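Local coordinates for protein glutathione transferase (Phanerochaete chrysosporium, PDB 4F0C) that probably conjugates glutathione to electrophilic substrates, as a dimeric GST-fold glutathione transferase, and binds oxidized glutathione in its pocket, at residues V21-R26 against F173-A178; E73-L78 against F108-Q113; R158-A163 against T205-R210. All coordinates share one frame; numbering follows the deposited sequence.

Contact 1 (V21-R26 against F173-A178); sequences VDMLLR and FVIWNA. With GDS (oxidized glutathione disulfide), chain B.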
loop_
_atom_site.group_PDB
_atom_site.type_symbol
_atom_site.label_atom_id
_atom_site.label_comp_id
_atom_site.label_asym_id
_atom_site.label_seq_id
_atom_site.Cartn_x
_atom_site.Cartn_y
_atom_site.Cartn_z
ATOM N N VAL A 21 -6.763 -9.861 8.967
ATOM C CA VAL A 21 -6.967 -9.480 10.352
ATOM C C VAL A 21 -7.598 -10.642 11.121
ATOM O O VAL A 21 -7.198 -10.926 12.233
ATOM C CB VAL A 21 -7.875 -8.250 10.458
ATOM C CG1 VAL A 21 -8.085 -7.870 11.910
ATOM C CG2 VAL A 21 -7.210 -7.064 9.696
ATOM N N ASP A 22 -8.618 -11.270 10.538
ATOM C CA ASP A 22 -9.190 -12.482 11.139
ATOM C C ASP A 22 -8.086 -13.509 11.487
ATOM O O ASP A 22 -8.060 -14.056 12.599
ATOM C CB ASP A 22 -10.229 -13.070 10.171
ATOM C CG ASP A 22 -10.921 -14.320 10.720
ATOM O OD1 ASP A 22 -10.361 -15.441 10.595
ATOM O OD2 ASP A 22 -12.032 -14.165 11.255
ATOM N N MET A 23 -7.176 -13.776 10.541
ATOM C CA MET A 23 -6.061 -14.716 10.794
ATOM C C MET A 23 -5.232 -14.308 12.019
ATOM O O MET A 23 -4.957 -15.131 12.881
ATOM C CB MET A 23 -5.115 -14.767 9.592
ATOM C CG MET A 23 -5.664 -15.570 8.434
ATOM S SD MET A 23 -4.669 -15.430 6.930
ATOM C CE MET A 23 -5.813 -16.202 5.771
ATOM N N LEU A 24 -4.823 -13.040 12.075
ATOM C CA LEU A 24 -3.995 -12.576 13.195
ATOM C C LEU A 24 -4.722 -12.659 14.530
ATOM O O LEU A 24 -4.139 -13.066 15.536
ATOM C CB LEU A 24 -3.455 -11.146 12.954
ATOM C CG LEU A 24 -2.683 -10.556 14.160
ATOM C CD1 LEU A 24 -1.419 -11.400 14.406
ATOM C CD2 LEU A 24 -2.285 -9.123 13.822
ATOM N N LEU A 25 -5.996 -12.272 14.543
ATOM C CA LEU A 25 -6.763 -12.328 15.792
ATOM C C LEU A 25 -6.858 -13.782 16.292
ATOM O O LEU A 25 -6.729 -14.038 17.492
ATOM C CB LEU A 25 -8.164 -11.738 15.599
ATOM C CG LEU A 25 -8.217 -10.214 15.384
ATOM C CD1 LEU A 25 -9.624 -9.813 14.970
ATOM C CD2 LEU A 25 -7.801 -9.447 16.635
ATOM N N ARG A 26 -7.081 -14.724 15.369
ATOM C CA ARG A 26 -7.129 -16.144 15.757
ATOM C C ARG A 26 -5.772 -16.632 16.260
ATOM O O ARG A 26 -5.716 -17.367 17.236
ATOM C CB ARG A 26 -7.615 -17.035 14.611
ATOM C CG ARG A 26 -9.068 -16.799 14.231
ATOM C CD ARG A 26 -9.587 -17.749 13.110
ATOM N NE ARG A 26 -10.819 -17.156 12.600
ATOM C CZ ARG A 26 -12.026 -17.341 13.122
ATOM N NH1 ARG A 26 -12.214 -18.199 14.122
ATOM N NH2 ARG A 26 -13.059 -16.676 12.612
ATOM N N PHE A 173 0.330 -11.635 3.343
ATOM C CA PHE A 173 0.292 -12.082 1.945
ATOM C C PHE A 173 -0.617 -13.278 1.697
ATOM O O PHE A 173 -0.912 -13.604 0.535
ATOM C CB PHE A 173 1.700 -12.507 1.452
ATOM C CG PHE A 173 2.623 -11.362 1.148
ATOM C CD1 PHE A 173 2.754 -10.891 -0.146
ATOM C CD2 PHE A 173 3.401 -10.787 2.147
ATOM C CE1 PHE A 173 3.621 -9.835 -0.431
ATOM C CE2 PHE A 173 4.262 -9.738 1.872
ATOM C CZ PHE A 173 4.391 -9.267 0.566
ATOM N N VAL A 174 -1.021 -13.959 2.768
ATOM C CA VAL A 174 -1.622 -15.282 2.620
ATOM C C VAL A 174 -2.925 -15.244 1.827
ATOM O O VAL A 174 -3.087 -16.013 0.877
ATOM C CB VAL A 174 -1.851 -15.958 3.997
ATOM C CG1 VAL A 174 -2.667 -17.247 3.816
ATOM C CG2 VAL A 174 -0.491 -16.274 4.638
ATOM N N ILE A 175 -3.857 -14.362 2.209
ATOM C CA ILE A 175 -5.210 -14.460 1.624
ATOM C C ILE A 175 -5.220 -14.182 0.107
ATOM O O ILE A 175 -5.835 -14.946 -0.654
ATOM C CB ILE A 175 -6.292 -13.649 2.391
ATOM C CG1 ILE A 175 -7.704 -14.039 1.915
ATOM C CG2 ILE A 175 -6.046 -12.122 2.284
ATOM C CD1 ILE A 175 -8.159 -15.455 2.337
ATOM N N TRP A 176 -4.494 -13.151 -0.338
ATOM C CA TRP A 176 -4.427 -12.888 -1.779
ATOM C C TRP A 176 -3.655 -13.969 -2.536
ATOM O O TRP A 176 -3.972 -14.262 -3.698
ATOM C CB TRP A 176 -3.831 -11.515 -2.076
ATOM C CG TRP A 176 -4.826 -10.379 -1.968
ATOM C CD1 TRP A 176 -4.877 -9.416 -0.987
ATOM C CD2 TRP A 176 -5.907 -10.088 -2.874
ATOM N NE1 TRP A 176 -5.919 -8.559 -1.236
ATOM C CE2 TRP A 176 -6.556 -8.936 -2.390
ATOM C CE3 TRP A 176 -6.367 -10.677 -4.067
ATOM C CZ2 TRP A 176 -7.658 -8.369 -3.035
ATOM C CZ3 TRP A 176 -7.464 -10.115 -4.712
ATOM C CH2 TRP A 176 -8.095 -8.974 -4.199
ATOM N N ASN A 177 -2.636 -14.553 -1.912
ATOM C CA ASN A 177 -1.926 -15.658 -2.594
ATOM C C ASN A 177 -2.822 -16.860 -2.772
ATOM O O ASN A 177 -2.782 -17.532 -3.806
ATOM C CB ASN A 177 -0.613 -16.045 -1.889
ATOM C CG ASN A 177 0.512 -15.063 -2.187
ATOM O OD1 ASN A 177 0.462 -14.326 -3.183
ATOM N ND2 ASN A 177 1.542 -15.058 -1.348
ATOM N N ALA A 178 -3.657 -17.129 -1.770
ATOM C CA ALA A 178 -4.561 -18.272 -1.861
ATOM C C ALA A 178 -5.568 -18.021 -2.989
ATOM O O ALA A 178 -5.873 -18.909 -3.773
ATOM C CB ALA A 178 -5.297 -18.502 -0.506
HETATM N N1 GDS B . -5.909 -1.189 0.948
HETATM C CA1 GDS B . -7.220 -1.623 1.564
HETATM C C1 GDS B . -6.983 -2.623 2.765
HETATM O OE1 GDS B . -6.009 -3.432 2.710
HETATM O OE2 GDS B . -7.752 -2.501 3.761
HETATM C CB1 GDS B . -8.160 -2.313 0.513
HETATM C CG1 GDS B . -9.497 -2.744 1.160
HETATM C CD1 GDS B . -10.417 -3.236 0.088
HETATM O O1 GDS B . -10.133 -3.314 -1.096
HETATM N N2 GDS B . -11.659 -3.620 0.553
HETATM C CA2 GDS B . -12.710 -4.106 -0.363
HETATM C C2 GDS B . -13.923 -3.210 -0.282
HETATM O O2 GDS B . -14.319 -2.811 0.816
HETATM C CB2 GDS B . -13.215 -5.503 0.067
HETATM S SG2 GDS B . -11.954 -6.748 -0.287
HETATM N N3 GDS B . -14.572 -2.957 -1.438
HETATM C CA3 GDS B . -15.759 -2.147 -1.413
HETATM C C3 GDS B . -15.722 -1.098 -2.518
HETATM O OE3 GDS B . -16.780 -0.483 -2.777
HETATM O OE4 GDS B . -14.605 -0.894 -3.028
HETATM N N4 GDS B . -8.671 -4.334 -3.331
HETATM C CA4 GDS B . -7.310 -3.921 -3.704
HETATM C C4 GDS B . -6.373 -4.169 -2.485
HETATM O OE5 GDS B . -6.636 -5.124 -1.710
HETATM O OE6 GDS B . -5.405 -3.388 -2.384
HETATM C C5 GDS B . -9.519 -4.885 -4.259
HETATM O O5 GDS B . -9.211 -5.077 -5.436
HETATM C CA5 GDS B . -10.907 -5.304 -3.793
HETATM N N5 GDS B . -11.881 -5.227 -4.917
HETATM C CB5 GDS B . -10.804 -6.738 -3.262
HETATM S SG5 GDS B . -12.328 -7.199 -2.351
HETATM C CA6 GDS B . -13.889 -1.854 -6.208
HETATM C C6 GDS B . -13.287 -1.786 -7.669
HETATM O OE7 GDS B . -13.796 -0.988 -8.485
HETATM O OE8 GDS B . -12.317 -2.536 -7.912
HETATM N N6 GDS B . -14.642 -0.634 -5.916
HETATM C CB6 GDS B . -14.767 -3.139 -6.131
HETATM C CG6 GDS B . -13.935 -4.426 -6.031
HETATM C CD6 GDS B . -13.020 -4.394 -4.814
HETATM O O6 GDS B . -13.219 -3.741 -3.782
#
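Met23 reaches across to Val174 and Ile175 with the end of its thioether. Its CG sits anti to the carbonyl carbon (chi1 -76°) and the chain runs extended from there, which carries the terminal methyl out to the partner helix. Met23 CE lies 3.8 Å from Val174 CG1, and Met23 SD is 4.1 Å from Val174 CB; the two side chains meet at a slant. CE also approaches Ile175 at the delta methyl, with Met23 CE to Ile175 CD1 at 4.2 Å. This thin apolar bridge joins the two halves of a GST fold, helix 18-28 of the thioredoxin-like domain and helix 174-184 of the all-helical domain. Helix 211-227 closes over it, with Leu217 packed on both Met23 and Ile175. Along the first helix, Arg26 grips Asp22 side-on in a salt bridge: Arg26 NE is 2.7 Å from Asp22 OD1, which lies in the guanidinium plane, and Arg26 NH2 bonds Asp22 OD2. Glu215 holds Arg26 NH1, and Ser216 bonds Asp22 OD1. Trp176, one residue on from Ile175, lines the ligand pocket: its CZ2 is 3.6 Å from CB5 of the oxidized glutathione, and its NE1 is hydrogen-bonded to Asn17 OD1.

Contact 2 (E73-L78 against F108-Q113); sequences ESDAIL and FQASGQ. With GDS (oxidized glutathione disulfide), chain B.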
loop_
_atom_site.group_PDB
_atom_site.type_symbol
_atom_site.label_atom_id
_atom_site.label_comp_id
_atom_site.label_asym_id
_atom_site.label_seq_id
_atom_site.Cartn_x
_atom_site.Cartn_y
_atom_site.Cartn_z
ATOM N N GLU A 73 -7.574 0.250 6.995
ATOM C CA GLU A 73 -6.453 -0.319 6.229
ATOM C C GLU A 73 -6.027 -1.616 6.900
ATOM O O GLU A 73 -5.459 -1.604 8.003
ATOM C CB GLU A 73 -5.254 0.631 6.045
ATOM C CG GLU A 73 -5.490 1.740 4.998
ATOM C CD GLU A 73 -5.800 1.183 3.603
ATOM O OE1 GLU A 73 -5.132 0.232 3.155
ATOM O OE2 GLU A 73 -6.741 1.698 2.951
ATOM N N SER A 74 -6.326 -2.732 6.248
ATOM C CA SER A 74 -5.978 -4.052 6.783
ATOM C C SER A 74 -4.554 -4.133 7.364
ATOM O O SER A 74 -4.370 -4.672 8.456
ATOM C CB SER A 74 -6.201 -5.166 5.726
ATOM O OG SER A 74 -5.405 -4.996 4.541
ATOM N N ASP A 75 -3.547 -3.594 6.662
ATOM C CA ASP A 75 -2.184 -3.797 7.157
ATOM C C ASP A 75 -1.861 -2.875 8.336
ATOM O O ASP A 75 -1.014 -3.210 9.189
ATOM C CB ASP A 75 -1.118 -3.617 6.045
ATOM C CG ASP A 75 -1.102 -4.770 5.058
ATOM O OD1 ASP A 75 -1.878 -5.764 5.220
ATOM O OD2 ASP A 75 -0.278 -4.703 4.131
ATOM N N ALA A 76 -2.499 -1.706 8.381
ATOM C CA ALA A 76 -2.348 -0.872 9.587
ATOM C C ALA A 76 -3.014 -1.521 10.796
ATOM O O ALA A 76 -2.513 -1.420 11.920
ATOM C CB ALA A 76 -2.907 0.527 9.362
ATOM N N ILE A 77 -4.157 -2.164 10.573
ATOM C CA ILE A 77 -4.803 -2.952 11.627
ATOM C C ILE A 77 -3.873 -4.054 12.167
ATOM O O ILE A 77 -3.780 -4.253 13.401
ATOM C CB ILE A 77 -6.135 -3.569 11.118
ATOM C CG1 ILE A 77 -7.126 -2.442 10.788
ATOM C CG2 ILE A 77 -6.762 -4.530 12.172
ATOM C CD1 ILE A 77 -8.358 -2.937 10.040
ATOM N N LEU A 78 -3.176 -4.745 11.261
ATOM C CA LEU A 78 -2.225 -5.778 11.696
ATOM C C LEU A 78 -1.149 -5.173 12.603
ATOM O O LEU A 78 -0.835 -5.750 13.639
ATOM C CB LEU A 78 -1.555 -6.498 10.514
ATOM C CG LEU A 78 -2.469 -7.240 9.520
ATOM C CD1 LEU A 78 -1.668 -7.782 8.303
ATOM C CD2 LEU A 78 -3.246 -8.392 10.214
ATOM N N PHE A 108 4.943 -3.455 0.773
ATOM C CA PHE A 108 4.994 -4.189 -0.503
ATOM C C PHE A 108 3.707 -5.007 -0.702
ATOM O O PHE A 108 3.116 -5.018 -1.786
ATOM C CB PHE A 108 6.255 -5.067 -0.619
ATOM C CG PHE A 108 6.272 -5.931 -1.877
ATOM C CD1 PHE A 108 6.039 -5.371 -3.115
ATOM C CD2 PHE A 108 6.498 -7.298 -1.799
ATOM C CE1 PHE A 108 6.041 -6.168 -4.311
ATOM C CE2 PHE A 108 6.515 -8.100 -2.972
ATOM C CZ PHE A 108 6.281 -7.524 -4.228
ATOM N N GLN A 109 3.264 -5.667 0.357
ATOM C CA GLN A 109 1.997 -6.402 0.270
ATOM C C GLN A 109 0.869 -5.417 -0.101
ATOM O O GLN A 109 0.054 -5.676 -1.001
ATOM C CB GLN A 109 1.657 -7.065 1.617
ATOM C CG GLN A 109 0.461 -8.037 1.516
ATOM C CD GLN A 109 -0.888 -7.295 1.440
ATOM O OE1 GLN A 109 -1.133 -6.351 2.200
ATOM N NE2 GLN A 109 -1.771 -7.731 0.518
ATOM N N ALA A 110 0.781 -4.311 0.634
ATOM C CA ALA A 110 -0.369 -3.404 0.483
ATOM C C ALA A 110 -0.443 -2.682 -0.866
ATOM O O ALA A 110 -1.552 -2.367 -1.352
ATOM C CB ALA A 110 -0.389 -2.371 1.625
ATOM N N SER A 111 0.715 -2.393 -1.451
ATOM C CA SER A 111 0.764 -1.572 -2.667
ATOM C C SER A 111 1.030 -2.438 -3.903
ATOM O O SER A 111 0.684 -2.080 -5.024
ATOM C CB SER A 111 1.848 -0.472 -2.540
ATOM O OG SER A 111 3.158 -1.029 -2.420
ATOM N N GLY A 112 1.678 -3.575 -3.696
ATOM C CA GLY A 112 2.179 -4.364 -4.824
ATOM C C GLY A 112 1.450 -5.701 -4.953
ATOM O O GLY A 112 1.419 -6.261 -6.032
ATOM N N GLN A 113 0.873 -6.222 -3.865
ATOM C CA GLN A 113 0.072 -7.458 -3.996
ATOM C C GLN A 113 -1.432 -7.155 -4.122
ATOM O O GLN A 113 -1.995 -7.383 -5.185
ATOM C CB GLN A 113 0.326 -8.448 -2.859
ATOM C CG GLN A 113 -0.378 -9.822 -3.067
ATOM C CD GLN A 113 -0.550 -10.614 -1.774
ATOM O OE1 GLN A 113 -0.959 -10.076 -0.752
ATOM N NE2 GLN A 113 -0.272 -11.926 -1.838
HETATM N N1 GDS B . -5.909 -1.189 0.948
HETATM C CA1 GDS B . -7.220 -1.623 1.564
HETATM C C1 GDS B . -6.983 -2.623 2.765
HETATM O OE1 GDS B . -6.009 -3.432 2.710
HETATM O OE2 GDS B . -7.752 -2.501 3.761
HETATM C CB1 GDS B . -8.160 -2.313 0.513
HETATM C CG1 GDS B . -9.497 -2.744 1.160
HETATM C CD1 GDS B . -10.417 -3.236 0.088
HETATM O O1 GDS B . -10.133 -3.314 -1.096
HETATM N N2 GDS B . -11.659 -3.620 0.553
HETATM C CA2 GDS B . -12.710 -4.106 -0.363
HETATM C C2 GDS B . -13.923 -3.210 -0.282
HETATM O O2 GDS B . -14.319 -2.811 0.816
HETATM C CB2 GDS B . -13.215 -5.503 0.067
HETATM S SG2 GDS B . -11.954 -6.748 -0.287
HETATM N N3 GDS B . -14.572 -2.957 -1.438
HETATM C CA3 GDS B . -15.759 -2.147 -1.413
HETATM C C3 GDS B . -15.722 -1.098 -2.518
HETATM O OE3 GDS B . -16.780 -0.483 -2.777
HETATM O OE4 GDS B . -14.605 -0.894 -3.028
HETATM N N4 GDS B . -8.671 -4.334 -3.331
HETATM C CA4 GDS B . -7.310 -3.921 -3.704
HETATM C C4 GDS B . -6.373 -4.169 -2.485
HETATM O OE5 GDS B . -6.636 -5.124 -1.710
HETATM O OE6 GDS B . -5.405 -3.388 -2.384
HETATM C C5 GDS B . -9.519 -4.885 -4.259
HETATM O O5 GDS B . -9.211 -5.077 -5.436
HETATM C CA5 GDS B . -10.907 -5.304 -3.793
HETATM N N5 GDS B . -11.881 -5.227 -4.917
HETATM C CB5 GDS B . -10.804 -6.738 -3.262
HETATM S SG5 GDS B . -12.328 -7.199 -2.351
HETATM C CA6 GDS B . -13.889 -1.854 -6.208
HETATM C C6 GDS B . -13.287 -1.786 -7.669
HETATM O OE7 GDS B . -13.796 -0.988 -8.485
HETATM O OE8 GDS B . -12.317 -2.536 -7.912
HETATM N N6 GDS B . -14.642 -0.634 -5.916
HETATM C CB6 GDS B . -14.767 -3.139 -6.131
HETATM C CG6 GDS B . -13.935 -4.426 -6.031
HETATM C CD6 GDS B . -13.020 -4.394 -4.814
HETATM O O6 GDS B . -13.219 -3.741 -3.782
#
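Asp75 OD1 and Gln109 OE1 converge on Lys20 NZ, which Ser74 OG also bonds, and around this ammonium the side chains of Asp75 and Gln109 meet. In the GST fold the pair joins the start of helix 74-85, in the thioredoxin-like domain, to the long helix 96-126. Asp75 OD2 comes to 2.7 Å from Gln109 OE1, and the carboxylate and amide planes are turned 66° apart. Asp75 OD2 also lies 3.4 Å from Ala110 CB. Gln109 bends at its second torsion, and its NE2 bonds Gln113 OE1 at 2.8 Å, nearly in the amide plane, which fixes the amide's rotation. Next to Asp75, the helix start binds the gamma-glutamyl end of oxidized glutathione, as in other GSTs. Glu73, at the N-cap position, takes the ligand's N1 on OE1 at 2.7 Å, and Ser111 OG of the second subunit also bonds Glu73 OE1. Ser74 N points almost straight (177°) at ligand OE2, 2.9 Å away. With OG set between the backbone N and the carbonyl carbon (chi1 61°), Ser74 OG donates a very short hydrogen bond, 2.5 Å, to ligand OE1.

Contact 3 (R158-A163 against T205-R210); sequences RQWLVA and TALITR. With SO4 (sulfate ion), chain C.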
loop_
_atom_site.group_PDB
_atom_site.type_symbol
_atom_site.label_atom_id
_atom_site.label_comp_id
_atom_site.label_asym_id
_atom_site.label_seq_id
_atom_site.Cartn_x
_atom_site.Cartn_y
_atom_site.Cartn_z
ATOM N N ARG A 158 15.523 -17.542 2.425
ATOM C CA ARG A 158 15.128 -17.241 3.804
ATOM C C ARG A 158 13.837 -17.979 4.090
ATOM O O ARG A 158 13.035 -18.177 3.176
ATOM C CB ARG A 158 14.929 -15.721 4.048
ATOM C CG ARG A 158 13.784 -15.093 3.254
ATOM C CD ARG A 158 13.715 -13.551 3.485
ATOM N NE ARG A 158 14.809 -12.840 2.773
ATOM C CZ ARG A 158 14.844 -11.513 2.612
ATOM N NH1 ARG A 158 13.860 -10.765 3.118
ATOM N NH2 ARG A 158 15.843 -10.935 1.930
ATOM N N GLN A 159 13.650 -18.393 5.343
ATOM C CA GLN A 159 12.467 -19.170 5.710
ATOM C C GLN A 159 11.216 -18.288 5.743
ATOM O O GLN A 159 10.129 -18.717 5.336
ATOM C CB GLN A 159 12.669 -19.831 7.082
ATOM C CG GLN A 159 11.496 -20.728 7.442
ATOM C CD GLN A 159 11.741 -21.554 8.666
ATOM O OE1 GLN A 159 12.741 -21.367 9.387
ATOM N NE2 GLN A 159 10.827 -22.486 8.923
ATOM N N TRP A 160 11.383 -17.077 6.264
ATOM C CA TRP A 160 10.296 -16.108 6.490
ATOM C C TRP A 160 10.811 -14.748 6.024
ATOM O O TRP A 160 12.021 -14.546 5.936
ATOM C CB TRP A 160 9.987 -16.006 8.004
ATOM C CG TRP A 160 9.585 -17.299 8.649
ATOM C CD1 TRP A 160 10.282 -18.011 9.579
ATOM C CD2 TRP A 160 8.368 -18.021 8.420
ATOM N NE1 TRP A 160 9.573 -19.150 9.945
ATOM C CE2 TRP A 160 8.399 -19.175 9.244
ATOM C CE3 TRP A 160 7.257 -17.806 7.601
ATOM C CZ2 TRP A 160 7.369 -20.111 9.260
ATOM C CZ3 TRP A 160 6.230 -18.758 7.615
ATOM C CH2 TRP A 160 6.290 -19.877 8.450
ATOM N N LEU A 161 9.925 -13.784 5.787
ATOM C CA LEU A 161 10.385 -12.521 5.188
ATOM C C LEU A 161 11.332 -11.708 6.068
ATOM O O LEU A 161 12.274 -11.120 5.564
ATOM C CB LEU A 161 9.191 -11.638 4.794
ATOM C CG LEU A 161 8.423 -12.253 3.621
ATOM C CD1 LEU A 161 7.097 -11.496 3.394
ATOM C CD2 LEU A 161 9.263 -12.247 2.347
ATOM N N VAL A 162 11.095 -11.680 7.379
ATOM C CA VAL A 162 11.904 -10.816 8.250
ATOM C C VAL A 162 12.367 -11.539 9.468
ATOM O O VAL A 162 11.600 -12.291 10.066
ATOM C CB VAL A 162 11.091 -9.577 8.737
ATOM C CG1 VAL A 162 12.012 -8.613 9.495
ATOM C CG2 VAL A 162 10.436 -8.866 7.501
ATOM N N ALA A 163 13.631 -11.320 9.834
ATOM C CA ALA A 163 14.157 -11.777 11.118
ATOM C C ALA A 163 14.098 -13.290 11.333
ATOM O O ALA A 163 14.160 -13.747 12.478
ATOM C CB ALA A 163 13.448 -11.050 12.283
ATOM N N THR A 205 2.435 -22.888 1.901
ATOM C CA THR A 205 1.865 -24.107 2.467
ATOM C C THR A 205 2.080 -24.154 3.967
ATOM O O THR A 205 1.203 -24.597 4.717
ATOM C CB THR A 205 2.455 -25.381 1.782
ATOM O OG1 THR A 205 2.120 -25.331 0.396
ATOM C CG2 THR A 205 1.906 -26.689 2.416
ATOM N N ALA A 206 3.248 -23.709 4.410
ATOM C CA ALA A 206 3.525 -23.707 5.832
ATOM C C ALA A 206 2.520 -22.766 6.536
ATOM O O ALA A 206 1.998 -23.098 7.602
ATOM C CB ALA A 206 4.970 -23.300 6.113
ATOM N N LEU A 207 2.199 -21.639 5.900
ATOM C CA LEU A 207 1.270 -20.667 6.478
ATOM C C LEU A 207 -0.150 -21.208 6.572
ATOM O O LEU A 207 -0.766 -21.158 7.632
ATOM C CB LEU A 207 1.303 -19.339 5.682
ATOM C CG LEU A 207 2.583 -18.519 5.880
ATOM C CD1 LEU A 207 2.859 -17.565 4.720
ATOM C CD2 LEU A 207 2.485 -17.744 7.211
ATOM N N ILE A 208 -0.676 -21.755 5.482
ATOM C CA ILE A 208 -2.083 -22.154 5.478
ATOM C C ILE A 208 -2.335 -23.441 6.262
ATOM O O ILE A 208 -3.480 -23.769 6.545
ATOM C CB ILE A 208 -2.662 -22.294 4.052
ATOM C CG1 ILE A 208 -2.003 -23.451 3.298
ATOM C CG2 ILE A 208 -2.527 -20.968 3.268
ATOM C CD1 ILE A 208 -2.602 -23.680 1.903
ATOM N N THR A 209 -1.274 -24.156 6.628
ATOM C CA THR A 209 -1.463 -25.359 7.451
ATOM C C THR A 209 -1.376 -25.059 8.950
ATOM O O THR A 209 -1.698 -25.911 9.768
ATOM C CB THR A 209 -0.514 -26.530 7.031
ATOM O OG1 THR A 209 0.838 -26.105 7.151
ATOM C CG2 THR A 209 -0.747 -26.891 5.597
ATOM N N ARG A 210 -0.973 -23.839 9.322
ATOM C CA ARG A 210 -1.082 -23.425 10.717
ATOM C C ARG A 210 -2.566 -23.430 11.135
ATOM O O ARG A 210 -3.412 -22.910 10.412
ATOM C CB ARG A 210 -0.522 -22.011 10.915
ATOM C CG ARG A 210 0.999 -21.879 10.730
ATOM C CD ARG A 210 1.428 -20.433 10.989
ATOM N NE ARG A 210 1.105 -20.022 12.366
ATOM C CZ ARG A 210 1.844 -20.332 13.426
ATOM N NH1 ARG A 210 2.935 -21.083 13.278
ATOM N NH2 ARG A 210 1.486 -19.907 14.636
HETATM S S SO4 C . 15.045 -7.274 2.516
HETATM O O1 SO4 C . 14.383 -6.259 1.683
HETATM O O2 SO4 C . 15.982 -6.651 3.425
HETATM O O3 SO4 C . 14.143 -7.972 3.462
HETATM O O4 SO4 C . 15.643 -8.219 1.617
#
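Trp160 brings the outer carbons of its six-membered ring to Leu207 and Ala206. Its CZ3 is 3.9 Å from Leu207 CD2, while Trp160 CH2 stands 4.3 Å from Ala206 CB. Both partners approach the ring obliquely, and the indole and the leucine side chain run alongside one another, pointing opposite ways. Trp160 CG lies anti to the carbonyl carbon (chi1 -59°), which lets the far end of the indole come close although its CB does not point at the helix. Gln159 CG lies over one indole face, 3.5 Å from the plane of the Trp160 ring and toward its margin.

The loop carrying Trp160 is tied back on itself by Arg158, whose NH1 bonds the carbonyl of Leu161 (NH1 to Leu161 O 2.9 Å), tilted from the guanidinium plane. The same guanidinium holds a sulfate, probably from the crystallisation liquor, edge-on with two nitrogens: Arg158 NH1 to sulfate O3 is 2.8 Å, and Arg158 NH2 to sulfate O4 is 2.7 Å and nearly straight at 172°. Trp105 and Gln104, and Trp72 of the second subunit, also bond this sulfate. With an alanine in place of Arg158, the Leu161 carbonyl is likely to lose this donor and the sulfate its two guanidinium bonds. On the helical side, Thr205 O accepts from both Thr209 N and Thr209 OG1, which arrive from opposite faces of its plane at the last turn of helix 198-209.

The loop runs from helix 134-155 to helix 168-172 in the all-helical GST domain. Leu161 N bonds Asp170 of helix 168-172, and Asp170 also touches Trp160 and Leu207. Trp105 of helix 96-126 covers Arg158, Leu161 and Val162, while beyond Leu207 lies Val174 of helix 174-184.

Contacts 1 and 2 both join the thioredoxin-like domain to the helical one and both touch oxidized glutathione, with Trp176 from contact 1 and Glu73 and Ser74 from contact 2. Their centres are 11 Å apart, and Gln113 couples them, its NE2 probably bonding Phe173 O at 3.0 Å; separately, Val21 CG2 packs on Ile77 CG2 at 3.6 Å. Contact 3 lies within the helical domain and meets contact 1, 12 Å away between centres, through Val174 CG2 and Leu207 CD1 (3.6 Å) and through Phe173 on Leu161. It does not touch contact 2: centres are 17 Å apart, nearest atoms about 7 Å. Segment 173-178 thus lies between the glutathione pocket and the contact 3 loop.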